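Local coordinates for trans-4-hydroxy-L-proline dehydratase (Clostridioides difficile 70-100-2010, PDB 6VXC), which uses a glycyl radical to dehydrate trans-4-hydroxy-L-proline to (S)-1-pyrroline-5-carboxylate in the anaerobic breakdown of hydroxyproline, at residues 63-68 and 217-222; 194-199 and 223-228. One frame throughout, in Å; residues are numbered along the deposited sequence.

Contacts 1 and 2 are neighbours on one long helix, 214-248, with centres about 11 Å apart near the periphery of the pyruvate formate lyase-like part of this glycyl radical enzyme. In chain order come 63-68, 194-199, 217-222 and 223-228, so the long helix is met first by the start of helix 64-78, far back in sequence, and then by helix 192-205, which reaches it through a short connection. Contact 1 is nearly parallel and contact 2 antiparallel. They touch: P65 O of contact 1 lies 3.2 Å from A223 CB of contact 2. Helix 214-248 is thereby packed between helix 64-78 and helix 192-205, away from the probable active-site residues.

Contact 1: residues 63-68 and 217-222; sequences EIPVLR and KKADLE
P65, V66 and the N-cap residue E63 meet A219, D220 and E222 in a parallel helix-helix contact near the protein surface, where the first turn of helix 64-78 lies beside an early part of helix 214-248. The two segments run almost exactly alongside each other, 3° apart in direction with axes 8.1 Å apart at closest approach. Such close spacing suits the small side chain at the middle: the methyl of A219 points toward the first helix, and P65 CG stands 4.3 Å from A219 CB. Proline fits the first turn of a helix because its nitrogen, having no hydrogen, owes no bond to a preceding carbonyl, and its compact ring offers a rigid apolar surface. That ring is also met by D220 OD1, 3.6 Å from P65 CG, a van der Waals contact between a carboxylate oxygen and a ring methylene. D220 leaves its backbone away from the neighbour, but its carboxylate comes back nearer; the other oxygen, OD2, is held by a salt bridge to R560 and a hydrogen bond from the backbone N of D557, which would fix the group's rotation. At the outer border, E63 rests its aliphatic CG on A219 while its carboxylate turns from that methyl and its OE1 is hydrogen-bonded to the hydroxyl of Y215, earlier on the same long helix. V66 turns both methyls to the long helix: chi1 of 171° puts CG1 anti to the backbone N, toward I226, and CG2 beside that N, where V66 CG2 lies 3.9 Å from A219 O. A beta-branched residue thus places a methyl near the backbone without a long chain. The final touch comes from E222, whose extended chain runs past the same methyl, leaving E222 OE2 4.2 Å from V66 CG2.

Contact 2: residues 194-199 and 223-228; sequences DLKKDI and AMAIAC
I199 and C228 take the largest shares of this antiparallel helix pair, in which helix 192-205 packs back against the long helix 214-248 after a short connection, as a helical hairpin. The segments cross at -162° with axes 9.1 Å apart. I199 uses two branches. Its CD1 tip reaches M224 CB, 3.5 Å away, and also comes within 3.7 Å of C228 SG, whereas its CG2 meets the methyl of A225, with I199 CG2 to A225 CB at 4.0 Å. This division follows from chi1 of -69°, which sets CG1 beside the backbone N and CG2 beside the carbonyl carbon; a branched side chain can therefore span two successive residues, M224 and A225, of the opposing helix. C228 faces the first helix one turn beyond M224 and A225, and its slim thiol packs between I199, L195 and K196: its SG lies 4.0 Å from L195 CB and 3.7 Å from the backbone nitrogen K196 N. Small A225 lets the backbones draw close, with K196 CA 5.4 Å from A225 CA, and lysine suits this border because its methylenes are apolar while its end is charged. The extended chain of K196 runs beside A225 and carries its amine to a salt bridge with D229, the residue next after C228. Farther out, helix 551-554 adds to the packing: I552 touches L195, I199 and M224. The thioether of M224 leads away from helix 192-205 toward S545 and T546, and its flexible chain, bent at the last torsion, suits that turn. At the lysine's root, the contact is methylene against methylene, K196 CB lying 3.9 Å from C228 CB.

Contact 1: residues 63-68 and 217-222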
ATOM      1  N   GLU A  63      27.257   0.361  16.872  1.00 19.45           N
ATOM      2  CA  GLU A  63      26.028   1.142  16.870  1.00 18.57           C
ATOM      3  C   GLU A  63      24.959   0.416  16.046  1.00 16.64           C
ATOM      4  O   GLU A  63      25.262  -0.399  15.179  1.00 18.08           O
ATOM      5  CB  GLU A  63      26.278   2.546  16.310  1.00 20.70           C
ATOM      6  CG  GLU A  63      27.435   3.311  16.969  1.00 24.79           C
ATOM      7  CD  GLU A  63      27.116   3.806  18.371  1.00 26.38           C
ATOM      8  OE1 GLU A  63      28.029   4.332  19.047  1.00 24.48           O
ATOM      9  OE2 GLU A  63      25.955   3.660  18.809  1.00 32.07           O
ATOM     10  N   ILE A  64      23.690   0.716  16.337  1.00 16.45           N
ATOM     11  CA  ILE A  64      22.591  -0.060  15.745  1.00 18.89           C
ATOM     12  C   ILE A  64      22.583   0.002  14.225  1.00 13.32           C
ATOM     13  O   ILE A  64      22.346  -1.032  13.593  1.00 15.85           O
ATOM     14  CB  ILE A  64      21.251   0.349  16.370  1.00 15.89           C
ATOM     15  CG1 ILE A  64      21.241  -0.070  17.847  1.00 22.31           C
ATOM     16  CG2 ILE A  64      20.115  -0.340  15.636  1.00 15.79           C
ATOM     17  CD1 ILE A  64      20.054   0.428  18.622  1.00 19.24           C
ATOM     18  N   PRO A  65      22.822   1.136  13.576  1.00 13.33           N
ATOM     19  CA  PRO A  65      22.865   1.098  12.103  1.00 16.71           C
ATOM     20  C   PRO A  65      23.882   0.106  11.564  1.00 14.82           C
ATOM     21  O   PRO A  65      23.578  -0.643  10.627  1.00 15.33           O
ATOM     22  CB  PRO A  65      23.185   2.549  11.709  1.00 15.20           C
ATOM     23  CG  PRO A  65      23.399   3.292  12.985  1.00 20.95           C
ATOM     24  CD  PRO A  65      22.840   2.503  14.106  1.00 15.15           C
ATOM     25  N   VAL A  66      25.079   0.056  12.147  1.00 15.99           N
ATOM     26  CA  VAL A  66      26.069  -0.918  11.706  1.00 13.62           C
ATOM     27  C   VAL A  66      25.604  -2.338  12.018  1.00 13.82           C
ATOM     28  O   VAL A  66      25.821  -3.261  11.227  1.00 17.29           O
ATOM     29  CB  VAL A  66      27.440  -0.607  12.331  1.00 14.33           C
ATOM     30  CG1 VAL A  66      28.418  -1.738  12.059  1.00 14.42           C
ATOM     31  CG2 VAL A  66      27.991   0.707  11.773  1.00 16.54           C
ATOM     32  N   LEU A  67      24.964  -2.537  13.171  1.00 13.86           N
ATOM     33  CA  LEU A  67      24.426  -3.855  13.501  1.00 14.57           C
ATOM     34  C   LEU A  67      23.433  -4.338  12.445  1.00 15.58           C
ATOM     35  O   LEU A  67      23.474  -5.499  12.027  1.00 17.33           O
ATOM     36  CB  LEU A  67      23.771  -3.830  14.884  1.00 14.47           C
ATOM     37  CG  LEU A  67      23.002  -5.075  15.331  1.00 14.13           C
ATOM     38  CD1 LEU A  67      23.883  -6.282  15.330  1.00 20.15           C
ATOM     39  CD2 LEU A  67      22.482  -4.840  16.721  1.00 13.45           C
ATOM     40  N   ARG A  68      22.516  -3.472  12.022  1.00 14.18           N
ATOM     41  CA  ARG A  68      21.571  -3.861  10.979  1.00 14.64           C
ATOM     42  C   ARG A  68      22.297  -4.199   9.678  1.00 14.04           C
ATOM     43  O   ARG A  68      22.001  -5.208   9.032  1.00 16.80           O
ATOM     44  CB  ARG A  68      20.565  -2.735  10.740  1.00 13.72           C
ATOM     45  CG  ARG A  68      19.722  -2.360  11.952  1.00 14.19           C
ATOM     46  CD  ARG A  68      18.832  -3.508  12.395  1.00 14.04           C
ATOM     47  NE  ARG A  68      17.995  -3.987  11.302  1.00 17.99           N
ATOM     48  CZ  ARG A  68      17.301  -5.118  11.331  1.00 16.54           C
ATOM     49  NH1 ARG A  68      16.586  -5.470  10.283  1.00 17.57           N
ATOM     50  NH2 ARG A  68      17.339  -5.904  12.405  1.00 15.81           N
ATOM     51  N   LYS A 217      26.539  10.990  11.678  1.00 17.12           N
ATOM     52  CA  LYS A 217      26.701  10.811  10.241  1.00 15.29           C
ATOM     53  C   LYS A 217      27.606   9.626   9.937  1.00 16.37           C
ATOM     54  O   LYS A 217      27.303   8.813   9.053  1.00 13.88           O
ATOM     55  CB  LYS A 217      27.266  12.080   9.614  1.00 14.95           C
ATOM     56  CG  LYS A 217      26.412  13.334   9.802  1.00 19.04           C
ATOM     57  CD  LYS A 217      26.558  14.228   8.599  1.00 17.26           C
ATOM     58  CE  LYS A 217      26.863  15.667   8.925  1.00 21.67           C
ATOM     59  NZ  LYS A 217      25.838  16.422   9.661  1.00 20.63           N
ATOM     60  N   LYS A 218      28.716   9.507  10.679  1.00 16.65           N
ATOM     61  CA  LYS A 218      29.671   8.429  10.439  1.00 14.54           C
ATOM     62  C   LYS A 218      29.041   7.060  10.650  1.00 14.53           C
ATOM     63  O   LYS A 218      29.248   6.147   9.845  1.00 14.91           O
ATOM     64  CB  LYS A 218      30.890   8.594  11.351  1.00 15.18           C
ATOM     65  CG  LYS A 218      32.028   7.627  11.061  1.00 18.86           C
ATOM     66  CD  LYS A 218      33.113   7.702  12.139  1.00 26.93           C
ATOM     67  CE  LYS A 218      34.255   6.731  11.884  1.00 32.10           C
ATOM     68  NZ  LYS A 218      35.140   7.250  10.803  1.00 41.49           N
ATOM     69  N   ALA A 219      28.269   6.902  11.733  1.00 14.21           N
ATOM     70  CA  ALA A 219      27.620   5.626  12.018  1.00 14.23           C
ATOM     71  C   ALA A 219      26.662   5.234  10.890  1.00 16.04           C
ATOM     72  O   ALA A 219      26.665   4.084  10.432  1.00 15.87           O
ATOM     73  CB  ALA A 219      26.889   5.705  13.362  1.00 16.76           C
ATOM     74  N   ASP A 220      25.848   6.184  10.414  1.00 15.54           N
ATOM     75  CA  ASP A 220      24.927   5.888   9.311  1.00 12.59           C
ATOM     76  C   ASP A 220      25.674   5.607   8.005  1.00 12.98           C
ATOM     77  O   ASP A 220      25.316   4.688   7.274  1.00 16.29           O
ATOM     78  CB  ASP A 220      23.951   7.051   9.095  1.00 13.76           C
ATOM     79  CG  ASP A 220      22.766   7.046  10.068  1.00 18.23           C
ATOM     80  OD1 ASP A 220      22.535   6.025  10.752  1.00 20.34           O
ATOM     81  OD2 ASP A 220      22.062   8.082  10.130  1.00 19.54           O
ATOM     82  N   LEU A 221      26.709   6.392   7.693  1.00 16.33           N
ATOM     83  CA  LEU A 221      27.462   6.195   6.453  1.00 15.84           C
ATOM     84  C   LEU A 221      28.240   4.879   6.481  1.00 15.65           C
ATOM     85  O   LEU A 221      28.297   4.164   5.475  1.00 14.89           O
ATOM     86  CB  LEU A 221      28.403   7.383   6.233  1.00 11.79           C
ATOM     87  CG  LEU A 221      27.689   8.680   5.843  1.00 16.18           C
ATOM     88  CD1 LEU A 221      28.541   9.887   6.124  1.00 15.05           C
ATOM     89  CD2 LEU A 221      27.288   8.667   4.364  1.00 13.64           C
ATOM     90  N   GLU A 222      28.847   4.543   7.622  1.00 16.53           N
ATOM     91  CA  GLU A 222      29.511   3.244   7.737  1.00 17.33           C
ATOM     92  C   GLU A 222      28.535   2.101   7.486  1.00 13.95           C
ATOM     93  O   GLU A 222      28.882   1.109   6.839  1.00 17.13           O
ATOM     94  CB  GLU A 222      30.165   3.070   9.114  1.00 18.82           C
ATOM     95  CG  GLU A 222      31.421   3.858   9.330  1.00 24.69           C
ATOM     96  CD  GLU A 222      32.078   3.593  10.695  1.00 26.10           C
ATOM     97  OE1 GLU A 222      33.286   3.882  10.813  1.00 34.15           O
ATOM     98  OE2 GLU A 222      31.411   3.087  11.627  1.00 23.91           O
TER

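Contact 2: residues 194-199 and 223-228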
ATOM      1  N   ASP A 194      29.712   2.023  -7.059  1.00 17.05           N
ATOM      2  CA  ASP A 194      29.712   3.480  -7.214  1.00 15.35           C
ATOM      3  C   ASP A 194      29.199   4.173  -5.955  1.00 17.07           C
ATOM      4  O   ASP A 194      29.757   5.185  -5.511  1.00 18.26           O
ATOM      5  CB  ASP A 194      28.837   3.903  -8.392  1.00 13.63           C
ATOM      6  CG  ASP A 194      29.358   3.430  -9.729  1.00 20.97           C
ATOM      7  OD1 ASP A 194      30.592   3.436  -9.939  1.00 20.44           O
ATOM      8  OD2 ASP A 194      28.509   3.067 -10.577  1.00 22.05           O
ATOM      9  N   LEU A 195      28.074   3.693  -5.418  1.00 17.36           N
ATOM     10  CA  LEU A 195      27.509   4.319  -4.229  1.00 14.04           C
ATOM     11  C   LEU A 195      28.485   4.200  -3.074  1.00 15.53           C
ATOM     12  O   LEU A 195      28.674   5.148  -2.310  1.00 16.68           O
ATOM     13  CB  LEU A 195      26.164   3.670  -3.890  1.00 13.36           C
ATOM     14  CG  LEU A 195      25.036   3.893  -4.918  1.00 12.87           C
ATOM     15  CD1 LEU A 195      23.830   2.972  -4.683  1.00 13.24           C
ATOM     16  CD2 LEU A 195      24.580   5.332  -4.887  1.00 14.66           C
ATOM     17  N   LYS A 196      29.168   3.057  -2.969  1.00 17.44           N
ATOM     18  CA  LYS A 196      30.152   2.914  -1.900  1.00 17.23           C
ATOM     19  C   LYS A 196      31.263   3.953  -2.022  1.00 19.03           C
ATOM     20  O   LYS A 196      31.678   4.543  -1.025  1.00 18.54           O
ATOM     21  CB  LYS A 196      30.730   1.503  -1.888  1.00 17.65           C
ATOM     22  CG  LYS A 196      31.608   1.269  -0.675  1.00 21.84           C
ATOM     23  CD  LYS A 196      32.171  -0.129  -0.622  1.00 23.11           C
ATOM     24  CE  LYS A 196      33.149  -0.254   0.541  1.00 29.17           C
ATOM     25  NZ  LYS A 196      33.726  -1.612   0.610  1.00 29.25           N
ATOM     26  N   LYS A 197      31.731   4.220  -3.241  1.00 17.99           N
ATOM     27  CA  LYS A 197      32.725   5.276  -3.417  1.00 21.45           C
ATOM     28  C   LYS A 197      32.169   6.625  -2.996  1.00 17.79           C
ATOM     29  O   LYS A 197      32.885   7.447  -2.415  1.00 20.01           O
ATOM     30  CB  LYS A 197      33.198   5.326  -4.872  1.00 20.24           C
ATOM     31  CG  LYS A 197      34.066   4.155  -5.261  1.00 27.41           C
ATOM     32  CD  LYS A 197      34.590   4.286  -6.678  1.00 33.18           C
ATOM     33  CE  LYS A 197      35.719   3.302  -6.926  1.00 38.37           C
ATOM     34  NZ  LYS A 197      36.031   3.178  -8.379  1.00 50.68           N
ATOM     35  N   ASP A 198      30.906   6.892  -3.327  1.00 17.54           N
ATOM     36  CA  ASP A 198      30.265   8.111  -2.851  1.00 17.70           C
ATOM     37  C   ASP A 198      30.257   8.166  -1.326  1.00 18.44           C
ATOM     38  O   ASP A 198      30.484   9.225  -0.735  1.00 18.72           O
ATOM     39  CB  ASP A 198      28.833   8.210  -3.383  1.00 15.31           C
ATOM     40  CG  ASP A 198      28.763   8.401  -4.899  1.00 23.04           C
ATOM     41  OD1 ASP A 198      29.774   8.771  -5.534  1.00 27.33           O
ATOM     42  OD2 ASP A 198      27.672   8.180  -5.457  1.00 26.07           O
ATOM     43  N   ILE A 199      29.958   7.042  -0.678  1.00 16.95           N
ATOM     44  CA  ILE A 199      29.883   7.015   0.777  1.00 17.17           C
ATOM     45  C   ILE A 199      31.266   7.224   1.392  1.00 19.54           C
ATOM     46  O   ILE A 199      31.433   8.000   2.339  1.00 18.65           O
ATOM     47  CB  ILE A 199      29.232   5.698   1.241  1.00 15.79           C
ATOM     48  CG1 ILE A 199      27.736   5.687   0.859  1.00 13.99           C
ATOM     49  CG2 ILE A 199      29.481   5.463   2.746  1.00 15.29           C
ATOM     50  CD1 ILE A 199      27.125   4.295   0.773  1.00 12.86           C
ATOM     51  N   ALA A 223      27.318   2.204   8.022  1.00 15.05           N
ATOM     52  CA  ALA A 223      26.330   1.166   7.769  1.00 13.26           C
ATOM     53  C   ALA A 223      25.972   1.087   6.285  1.00 13.25           C
ATOM     54  O   ALA A 223      25.820  -0.006   5.733  1.00 14.29           O
ATOM     55  CB  ALA A 223      25.082   1.411   8.617  1.00 14.16           C
ATOM     56  N   MET A 224      25.820   2.238   5.630  1.00 15.62           N
ATOM     57  CA  MET A 224      25.494   2.233   4.207  1.00 15.06           C
ATOM     58  C   MET A 224      26.572   1.535   3.397  1.00 14.09           C
ATOM     59  O   MET A 224      26.268   0.811   2.440  1.00 17.40           O
ATOM     60  CB  MET A 224      25.269   3.660   3.703  1.00 13.71           C
ATOM     61  CG  MET A 224      23.996   4.304   4.222  1.00 12.64           C
ATOM     62  SD  MET A 224      23.819   5.983   3.606  1.00 18.13           S
ATOM     63  CE  MET A 224      23.358   6.832   5.089  1.00 13.45           C
ATOM     64  N   ALA A 225      27.843   1.752   3.758  1.00 16.29           N
ATOM     65  CA  ALA A 225      28.951   1.107   3.052  1.00 13.25           C
ATOM     66  C   ALA A 225      28.896  -0.409   3.190  1.00 14.61           C
ATOM     67  O   ALA A 225      29.157  -1.145   2.229  1.00 17.13           O
ATOM     68  CB  ALA A 225      30.286   1.650   3.570  1.00 15.25           C
ATOM     69  N   ILE A 226      28.568  -0.894   4.383  1.00 14.52           N
ATOM     70  CA  ILE A 226      28.423  -2.328   4.580  1.00 15.65           C
ATOM     71  C   ILE A 226      27.254  -2.869   3.760  1.00 15.68           C
ATOM     72  O   ILE A 226      27.331  -3.963   3.199  1.00 14.71           O
ATOM     73  CB  ILE A 226      28.279  -2.635   6.083  1.00 12.24           C
ATOM     74  CG1 ILE A 226      29.605  -2.310   6.813  1.00 17.70           C
ATOM     75  CG2 ILE A 226      27.844  -4.071   6.279  1.00 12.97           C
ATOM     76  CD1 ILE A 226      29.486  -2.223   8.330  1.00 17.35           C
ATOM     77  N   ALA A 227      26.157  -2.114   3.680  1.00 15.90           N
ATOM     78  CA  ALA A 227      25.031  -2.536   2.851  1.00 14.95           C
ATOM     79  C   ALA A 227      25.429  -2.654   1.379  1.00 14.93           C
ATOM     80  O   ALA A 227      24.973  -3.567   0.680  1.00 18.12           O
ATOM     81  CB  ALA A 227      23.863  -1.561   3.024  1.00 12.96           C
ATOM     82  N   CYS A 228      26.266  -1.733   0.888  1.00 16.14           N
ATOM     83  CA  CYS A 228      26.760  -1.826  -0.489  1.00 18.37           C
ATOM     84  C   CYS A 228      27.532  -3.119  -0.709  1.00 17.36           C
ATOM     85  O   CYS A 228      27.338  -3.808  -1.719  1.00 17.46           O
ATOM     86  CB  CYS A 228      27.651  -0.629  -0.834  1.00 13.85           C
ATOM     87  SG  CYS A 228      26.839   0.984  -0.958  1.00 17.98           S
TER